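Local atomic coordinates of major capsid protein (Faustovirus, PDB entry 5J7O), a protein that builds the capsid shell of a large double-stranded DNA virus as a double jelly-roll protein that assembles into trimers. Residues G97-D102 with A309-S314; E229-A234 with L276-F281. One frame throughout, in Å; residues are numbered along the deposited sequence.

Contact 1: residues G97-D102 with A309-S314; sequences GDFFSD and AIASVS
Phe99 and Phe100 send their rings to the two faces of an antiparallel pairing between strand 99-109 and the short strand 310-311, part of the sheet work of this double jelly-roll protein. On one face the Phe99 ring comes obliquely against Ala311, CD2 3.4 Å from Ala311 CA and CE2 close to Ala311 CB. Behind it Phe99 CB meets Ala309 CB at 3.6 Å. Ile399 and Val401 of strand 389-401 and Ile410 of helix 403-412 also touch the Phe99 side chain, and Ile59 of the third subunit reaches both Phe99 and Ala309. On the other face Phe100 CG stands between its own backbone N and carbonyl carbon (chi1 51°), and Ile310 fits over the ring, its CB 4.2 Å from the ring centroid in a CH-pi contact shifted toward the rim. Ile310 CG2 touches Phe100 CZ at 3.7 Å. Between the faces, Phe100 and Ile310 exchange both backbone hydrogen bonds. Asp98 and Phe99 form a classic beta bulge opposite Ile399. Beside it Ser312 CB tucks against Gly97 O at 3.4 Å and also touches Asp98 O. Asp98 O accepts from Ser312 N at 2.7 Å and also from a water, which in turn accepts from Val313 N at 2.9 Å.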
loop_
_atom_site.group_PDB
_atom_site.type_symbol
_atom_site.label_atom_id
_atom_site.label_comp_id
_atom_site.label_asym_id
_atom_site.label_seq_id
_atom_site.Cartn_x
_atom_site.Cartn_y
_atom_site.Cartn_z
ATOM N N GLY B 97 -8.499 12.559 -37.218
ATOM C CA GLY B 97 -9.748 11.858 -37.013
ATOM C C GLY B 97 -10.959 12.772 -37.082
ATOM O O GLY B 97 -10.849 13.992 -37.193
ATOM N N ASP B 98 -12.138 12.150 -37.031
ATOM C CA ASP B 98 -13.372 12.917 -36.909
ATOM C C ASP B 98 -13.464 13.594 -35.549
ATOM O O ASP B 98 -14.087 14.654 -35.421
ATOM C CB ASP B 98 -14.581 12.009 -37.133
ATOM C CG ASP B 98 -14.540 11.306 -38.475
ATOM O OD1 ASP B 98 -14.242 11.973 -39.488
ATOM O OD2 ASP B 98 -14.801 10.085 -38.517
ATOM N N PHE B 99 -12.857 12.991 -34.529
ATOM C CA PHE B 99 -12.811 13.540 -33.184
ATOM C C PHE B 99 -11.400 13.356 -32.645
ATOM O O PHE B 99 -10.649 12.495 -33.109
ATOM C CB PHE B 99 -13.824 12.854 -32.250
ATOM C CG PHE B 99 -15.248 12.919 -32.730
ATOM C CD1 PHE B 99 -15.706 12.050 -33.707
ATOM C CD2 PHE B 99 -16.135 13.830 -32.183
ATOM C CE1 PHE B 99 -17.016 12.106 -34.147
ATOM C CE2 PHE B 99 -17.446 13.890 -32.617
ATOM C CZ PHE B 99 -17.885 13.028 -33.602
ATOM N N PHE B 100 -11.035 14.175 -31.660
ATOM C CA PHE B 100 -9.803 13.958 -30.916
ATOM C C PHE B 100 -10.115 13.926 -29.426
ATOM O O PHE B 100 -11.029 14.603 -28.949
ATOM C CB PHE B 100 -8.720 15.014 -31.233
ATOM C CG PHE B 100 -9.183 16.441 -31.125
ATOM C CD1 PHE B 100 -9.741 17.086 -32.217
ATOM C CD2 PHE B 100 -9.015 17.151 -29.948
ATOM C CE1 PHE B 100 -10.150 18.404 -32.128
ATOM C CE2 PHE B 100 -9.422 18.470 -29.851
ATOM C CZ PHE B 100 -9.990 19.096 -30.943
ATOM N N SER B 101 -9.348 13.112 -28.698
ATOM C CA SER B 101 -9.674 12.797 -27.313
ATOM C C SER B 101 -8.493 13.038 -26.381
ATOM O O SER B 101 -7.980 14.158 -26.295
ATOM C CB SER B 101 -10.150 11.347 -27.206
ATOM O OG SER B 101 -10.741 11.090 -25.944
ATOM N N ASP B 102 -8.057 11.991 -25.681
ATOM C CA ASP B 102 -7.044 12.144 -24.645
ATOM C C ASP B 102 -5.698 12.542 -25.243
ATOM O O ASP B 102 -5.349 12.164 -26.364
ATOM C CB ASP B 102 -6.902 10.850 -23.842
ATOM C CG ASP B 102 -6.628 9.643 -24.718
ATOM O OD1 ASP B 102 -7.564 9.188 -25.410
ATOM O OD2 ASP B 102 -5.483 9.142 -24.707
ATOM N N ALA B 309 -15.325 13.315 -26.678
ATOM C CA ALA B 309 -14.395 13.683 -27.734
ATOM C C ALA B 309 -14.923 14.891 -28.501
ATOM O O ALA B 309 -16.131 15.065 -28.678
ATOM C CB ALA B 309 -14.170 12.505 -28.682
ATOM N N ILE B 310 -14.002 15.736 -28.949
ATOM C CA ILE B 310 -14.350 16.997 -29.594
ATOM C C ILE B 310 -14.443 16.781 -31.097
ATOM O O ILE B 310 -13.518 16.240 -31.715
ATOM C CB ILE B 310 -13.321 18.088 -29.257
ATOM C CG1 ILE B 310 -13.313 18.361 -27.752
ATOM C CG2 ILE B 310 -13.616 19.360 -30.035
ATOM C CD1 ILE B 310 -12.345 19.445 -27.340
ATOM N N ALA B 311 -15.556 17.211 -31.688
ATOM C CA ALA B 311 -15.734 17.104 -33.130
ATOM C C ALA B 311 -14.698 17.952 -33.852
ATOM O O ALA B 311 -14.585 19.156 -33.602
ATOM C CB ALA B 311 -17.147 17.536 -33.519
ATOM N N SER B 312 -13.937 17.315 -34.747
ATOM C CA SER B 312 -12.884 18.025 -35.467
ATOM C C SER B 312 -13.444 19.174 -36.294
ATOM O O SER B 312 -12.746 20.167 -36.531
ATOM C CB SER B 312 -12.113 17.052 -36.361
ATOM O OG SER B 312 -11.045 17.704 -37.026
ATOM N N VAL B 313 -14.699 19.066 -36.735
ATOM C CA VAL B 313 -15.303 20.148 -37.503
ATOM C C VAL B 313 -15.689 21.312 -36.596
ATOM O O VAL B 313 -15.626 22.475 -37.011
ATOM C CB VAL B 313 -16.514 19.627 -38.302
ATOM C CG1 VAL B 313 -16.075 18.571 -39.304
ATOM C CG2 VAL B 313 -17.575 19.064 -37.368
ATOM N N SER B 314 -16.076 21.029 -35.348
ATOM C CA SER B 314 -16.613 22.064 -34.470
ATOM C C SER B 314 -15.542 23.007 -33.936
ATOM O O SER B 314 -15.864 24.147 -33.582
ATOM C CB SER B 314 -17.370 21.427 -33.303
ATOM O OG SER B 314 -16.493 20.717 -32.448
HETATM O O HOH W 1 -15.721 16.404 -36.815
#

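Contact 2: residues E229-A234 with L276-F281; sequences EVPVEA and LTQVVF
Glu229 reaches across to Val280 in the loop leading into the antiparallel pairing, the two side chains crossing at about a right angle. With Glu229 CG between the backbone N and the carbonyl carbon (chi1 63°) and the chain extended beyond it, the carboxylate lies against the valine, OE2 3.3 Å from Val280 CG2. Its oxygens are held by neighbours: OE1 accepts from Gly282 N and Thr285 OG1, and OE2 makes a salt bridge with Arg274 of the third subunit. At Val230 the link is a water, which donates to Val230 O and accepts from Phe281 N while sitting over the centre of one face of the Phe281 ring. Pro231 follows, its CB 3.3 Å from Gln278 NE2 and its CA resting on Val280 CG1.

From Val232 on, the residues pair in an antiparallel ladder. Val232 N donates to Val279 O at 2.8 Å, and Val279 N returns a bond to Val232 O. Val232 CG2, anti to the carbonyl carbon, meets Phe281 CE1 at 3.7 Å. Glu233, in a non-hydrogen-bonded pair with Gln278, extends so that its carboxylate lies against Leu276, whose CD1 is 3.4 Å from Glu233 CD, the two side chains crossing at a slant. Ala234 pairs with Thr277, and Ala234 N donates to Thr277 O at 2.7 Å in a nearly linear bond.

Within the chain this is a two-stranded hairpin-like ribbon of strands 232-240 and 273-280, but its sheet runs on between subunits: Gln278, Val279 and Val280 form an antiparallel ladder with a strand of the third subunit, and Leu276 with one of the second. On the Val232, Ala234, Thr277 and Val279 face, Tyr515, Ile516 and Val517 of the second subunit add packing, tying the ribbon into the trimer.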
loop_
_atom_site.group_PDB
_atom_site.type_symbol
_atom_site.label_atom_id
_atom_site.label_comp_id
_atom_site.label_asym_id
_atom_site.label_seq_id
_atom_site.Cartn_x
_atom_site.Cartn_y
_atom_site.Cartn_z
ATOM N N GLU B 229 9.817 8.441 -8.831
ATOM C CA GLU B 229 10.374 7.118 -8.591
ATOM C C GLU B 229 9.356 6.234 -7.877
ATOM O O GLU B 229 8.492 6.712 -7.136
ATOM C CB GLU B 229 11.661 7.218 -7.771
ATOM C CG GLU B 229 11.475 7.801 -6.379
ATOM C CD GLU B 229 12.793 8.096 -5.690
ATOM O OE1 GLU B 229 13.853 7.906 -6.325
ATOM O OE2 GLU B 229 12.770 8.520 -4.517
ATOM N N VAL B 230 9.460 4.936 -8.115
ATOM C CA VAL B 230 8.538 3.940 -7.574
ATOM C C VAL B 230 9.298 3.100 -6.557
ATOM O O VAL B 230 10.425 2.678 -6.839
ATOM C CB VAL B 230 7.947 3.048 -8.682
ATOM C CG1 VAL B 230 6.999 2.012 -8.096
ATOM C CG2 VAL B 230 7.237 3.900 -9.723
ATOM N N PRO B 231 8.736 2.845 -5.375
ATOM C CA PRO B 231 9.427 1.989 -4.404
ATOM C C PRO B 231 9.642 0.589 -4.958
ATOM O O PRO B 231 8.870 0.095 -5.782
ATOM C CB PRO B 231 8.476 1.972 -3.201
ATOM C CG PRO B 231 7.627 3.188 -3.361
ATOM C CD PRO B 231 7.476 3.388 -4.838
ATOM N N VAL B 232 10.715 -0.049 -4.497
ATOM C CA VAL B 232 11.045 -1.417 -4.876
ATOM C C VAL B 232 11.218 -2.228 -3.600
ATOM O O VAL B 232 12.052 -1.888 -2.752
ATOM C CB VAL B 232 12.308 -1.493 -5.749
ATOM C CG1 VAL B 232 12.650 -2.941 -6.055
ATOM C CG2 VAL B 232 12.107 -0.708 -7.039
ATOM N N GLU B 233 10.434 -3.295 -3.468
ATOM C CA GLU B 233 10.425 -4.106 -2.259
ATOM C C GLU B 233 11.578 -5.102 -2.277
ATOM O O GLU B 233 11.769 -5.827 -3.258
ATOM C CB GLU B 233 9.090 -4.836 -2.138
ATOM C CG GLU B 233 8.997 -5.814 -0.987
ATOM C CD GLU B 233 7.665 -6.538 -0.966
ATOM O OE1 GLU B 233 7.611 -7.703 -1.410
ATOM O OE2 GLU B 233 6.668 -5.932 -0.518
ATOM N N ALA B 234 12.342 -5.141 -1.186
ATOM C CA ALA B 234 13.504 -6.009 -1.070
ATOM C C ALA B 234 13.403 -6.840 0.200
ATOM O O ALA B 234 13.052 -6.322 1.265
ATOM C CB ALA B 234 14.806 -5.199 -1.062
ATOM N N LEU B 276 10.878 -7.318 5.020
ATOM C CA LEU B 276 10.746 -6.596 3.764
ATOM C C LEU B 276 11.047 -5.127 4.016
ATOM O O LEU B 276 10.467 -4.517 4.921
ATOM C CB LEU B 276 9.343 -6.746 3.169
ATOM C CG LEU B 276 8.806 -8.145 2.865
ATOM C CD1 LEU B 276 7.480 -8.042 2.125
ATOM C CD2 LEU B 276 9.811 -8.955 2.066
ATOM N N THR B 277 11.964 -4.569 3.235
ATOM C CA THR B 277 12.193 -3.135 3.215
ATOM C C THR B 277 12.004 -2.629 1.793
ATOM O O THR B 277 12.046 -3.396 0.826
ATOM C CB THR B 277 13.592 -2.763 3.726
ATOM O OG1 THR B 277 13.603 -1.385 4.123
ATOM C CG2 THR B 277 14.631 -2.964 2.636
ATOM N N GLN B 278 11.783 -1.326 1.674
ATOM C CA GLN B 278 11.580 -0.687 0.386
ATOM C C GLN B 278 12.744 0.244 0.085
ATOM O O GLN B 278 13.219 0.968 0.966
ATOM C CB GLN B 278 10.262 0.088 0.357
ATOM C CG GLN B 278 9.054 -0.768 0.676
ATOM C CD GLN B 278 7.881 -0.483 -0.236
ATOM O OE1 GLN B 278 7.362 -1.383 -0.896
ATOM N NE2 GLN B 278 7.453 0.773 -0.276
ATOM N N VAL B 279 13.208 0.207 -1.159
ATOM C CA VAL B 279 14.276 1.079 -1.621
ATOM C C VAL B 279 13.792 1.825 -2.854
ATOM O O VAL B 279 12.954 1.332 -3.616
ATOM C CB VAL B 279 15.573 0.299 -1.934
ATOM C CG1 VAL B 279 16.113 -0.368 -0.678
ATOM C CG2 VAL B 279 15.322 -0.728 -3.026
ATOM N N VAL B 280 14.315 3.032 -3.036
ATOM C CA VAL B 280 14.082 3.821 -4.235
ATOM C C VAL B 280 15.433 4.188 -4.825
ATOM O O VAL B 280 16.419 4.372 -4.104
ATOM C CB VAL B 280 13.240 5.084 -3.945
ATOM C CG1 VAL B 280 11.831 4.701 -3.515
ATOM C CG2 VAL B 280 13.910 5.937 -2.878
ATOM N N PHE B 281 15.480 4.269 -6.151
ATOM C CA PHE B 281 16.712 4.628 -6.850
ATOM C C PHE B 281 16.369 5.237 -8.205
ATOM O O PHE B 281 16.892 4.842 -9.248
ATOM C CB PHE B 281 17.644 3.422 -6.979
ATOM C CG PHE B 281 16.972 2.158 -7.451
ATOM C CD1 PHE B 281 16.358 1.297 -6.551
ATOM C CD2 PHE B 281 16.984 1.817 -8.791
ATOM C CE1 PHE B 281 15.747 0.139 -6.988
ATOM C CE2 PHE B 281 16.374 0.659 -9.235
ATOM C CZ PHE B 281 15.755 -0.181 -8.331
HETATM O O HOH W 2 13.282 3.226 -8.227
#

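In the fold
Contact 2 is nested along the chain inside the loop that contact 1 closes, since 229-234 and 276-281 both fall between 97-102 and 309-314. The two do not touch: their centres are 41 Å apart and their nearest atoms about 20 Å apart. They share no sheet. Contact 1 joins strands 99-109 and 310-311 in an antiparallel sheet with 69-76, 293-298 and 389-401, far from the chain centre at 33 Å, whereas contact 2 lies nearer, at 15 Å, on the separate ribbon 232-240 with 273-280. Both touch the third subunit, and each also reaches the second, so the chain meets its trimer partners at well-separated places, consistent with a trimeric capsid building block.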